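Local coordinates for hypothetical protein (Lactobacillus plantarum, PDB 2IAY) that is of unknown function but, as a representative of the DUF1831 family, may have a role in amino-acid metabolism, at residues L31-G36 / M61-D66. Numbering follows the deposited sequence.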
loop_
_atom_site.group_PDB
_atom_site.type_symbol
_atom_site.label_atom_id
_atom_site.label_comp_id
_atom_site.label_asym_id
_atom_site.label_seq_id
_atom_site.Cartn_x
_atom_site.Cartn_y
_atom_site.Cartn_z
ATOM N N LEU A 31 2.755 3.131 -12.282
ATOM C CA LEU A 31 1.918 2.213 -11.500
ATOM C C LEU A 31 0.747 2.910 -10.836
ATOM O O LEU A 31 0.027 2.260 -10.069
ATOM C CB LEU A 31 2.776 1.476 -10.451
ATOM C CG LEU A 31 3.502 0.211 -10.929
ATOM C CD1 LEU A 31 2.588 -0.935 -11.189
ATOM C CD2 LEU A 31 4.393 0.396 -12.159
ATOM N N GLY A 32 0.545 4.198 -11.090
ATOM C CA GLY A 32 -0.641 4.868 -10.646
ATOM C C GLY A 32 -0.486 5.763 -9.432
ATOM O O GLY A 32 -1.467 6.310 -8.948
ATOM N N PHE A 33 0.727 5.966 -8.950
ATOM C CA PHE A 33 0.952 6.947 -7.896
ATOM C C PHE A 33 0.826 8.347 -8.472
ATOM O O PHE A 33 1.231 8.591 -9.609
ATOM C CB PHE A 33 2.345 6.808 -7.261
ATOM C CG PHE A 33 2.524 5.609 -6.382
ATOM C CD1 PHE A 33 2.610 4.336 -6.906
ATOM C CD2 PHE A 33 2.611 5.772 -5.010
ATOM C CE1 PHE A 33 2.811 3.242 -6.072
ATOM C CE2 PHE A 33 2.802 4.687 -4.193
ATOM C CZ PHE A 33 2.842 3.440 -4.713
ATOM N N VAL A 34 0.307 9.249 -7.639
ATOM C CA VAL A 34 0.073 10.689 -7.951
ATOM C C VAL A 34 1.041 11.518 -7.105
ATOM O O VAL A 34 1.061 11.334 -5.891
ATOM C CB VAL A 34 -1.394 11.086 -7.605
ATOM C CG1 VAL A 34 -1.632 12.600 -7.778
ATOM C CG2 VAL A 34 -2.352 10.295 -8.481
ATOM N N LYS A 35 1.799 12.398 -7.719
ATOM C CA LYS A 35 2.666 13.296 -6.966
ATOM C C LYS A 35 1.880 14.511 -6.554
ATOM O O LYS A 35 1.260 15.200 -7.377
ATOM C CB LYS A 35 3.914 13.762 -7.734
ATOM C CG LYS A 35 4.675 14.871 -6.981
ATOM C CD LYS A 35 5.845 15.491 -7.732
ATOM C CE LYS A 35 6.994 14.519 -7.917
ATOM N NZ LYS A 35 8.255 15.137 -8.462
ATOM N N GLY A 36 1.925 14.791 -5.273
ATOM C CA GLY A 36 1.351 16.001 -4.714
ATOM C C GLY A 36 2.278 17.195 -4.827
ATOM O O GLY A 36 3.434 17.084 -5.198
HETATM N N MSE A 61 -0.871 3.881 0.234
HETATM C CA MSE A 61 0.569 3.947 0.315
HETATM C C MSE A 61 1.035 5.342 -0.087
HETATM O O MSE A 61 0.520 5.929 -1.040
HETATM C CB MSE A 61 1.217 2.916 -0.621
HETATM C CG MSE A 61 2.741 2.926 -0.622
HETATM SE SE MSE A 61 3.445 1.323 -1.447
HETATM C CE MSE A 61 5.167 2.032 -1.993
ATOM N N THR A 62 2.031 5.843 0.638
ATOM C CA THR A 62 2.704 7.118 0.301
ATOM C C THR A 62 4.196 6.893 0.313
ATOM O O THR A 62 4.719 6.330 1.248
ATOM C CB THR A 62 2.325 8.245 1.285
ATOM O OG1 THR A 62 0.922 8.445 1.228
ATOM C CG2 THR A 62 2.991 9.555 0.910
ATOM N N VAL A 63 4.871 7.381 -0.703
ATOM C CA VAL A 63 6.324 7.458 -0.737
ATOM C C VAL A 63 6.766 8.892 -0.551
ATOM O O VAL A 63 6.178 9.803 -1.149
ATOM C CB VAL A 63 6.900 6.899 -2.074
ATOM C CG1 VAL A 63 8.429 6.935 -2.119
ATOM C CG2 VAL A 63 6.423 5.444 -2.325
ATOM N N ASN A 64 7.765 9.110 0.292
ATOM C CA ASN A 64 8.208 10.474 0.554
ATOM C C ASN A 64 8.829 11.123 -0.688
ATOM O O ASN A 64 9.177 10.459 -1.677
ATOM C CB ASN A 64 9.081 10.560 1.813
ATOM C CG ASN A 64 10.412 9.889 1.695
ATOM O OD1 ASN A 64 10.864 9.509 0.626
ATOM N ND2 ASN A 64 11.094 9.742 2.852
ATOM N N ALA A 65 8.971 12.438 -0.652
ATOM C CA ALA A 65 9.436 13.194 -1.801
ATOM C C ALA A 65 10.857 12.821 -2.187
ATOM O O ALA A 65 11.254 12.903 -3.350
ATOM C CB ALA A 65 9.319 14.695 -1.537
ATOM N N ASP A 66 11.656 12.373 -1.218
ATOM C CA ASP A 66 13.034 11.999 -1.474
ATOM C C ASP A 66 13.194 10.575 -2.024
ATOM O O ASP A 66 14.315 10.174 -2.402
ATOM C CB ASP A 66 13.886 12.152 -0.204
ATOM C CG ASP A 66 14.281 13.597 0.057
ATOM O OD1 ASP A 66 13.790 14.538 -0.601
ATOM O OD2 ASP A 66 15.198 13.749 0.816
#
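The backbones of 31-36 and 61-66 pass each other without a hydrogen bond, F33 CA and T62 CA being the nearest alpha carbons at 8.4 Å. F33 CG lies anti to the carbonyl carbon (chi1 -72°), and the far end of the ring reaches M61, a selenomethionine, and V63. CZ of F33 meets CE of M61 at 3.8 Å. CG of M61 lies in the ring plane, 4.0 Å from CE2 of F33. SE of M61 also sits at the ring edge, 5.2 Å from the F33 ring centroid, in a Met-aromatic contact. M61 is extended beyond CG, which brings its selenium and methyl to the CZ corner.

Strands 34-35 and 57-63 belong to one antiparallel sheet, with strand 41-47 between them; V34 pairs with S42, and M61 with F43, through backbone hydrogen bonds. F33 follows G32, which closes helix 25-30 in a Schellman motif. On V63, CG2 is the branch that touches, 4.1 Å from CE2 of F33. The rings of F43 and F105 meet F33. An alanine in place of F33 would probably open a gap beside the M61 methyl and V63 CG2 and lose the Met-aromatic contact. L28 packs on F33 and V63.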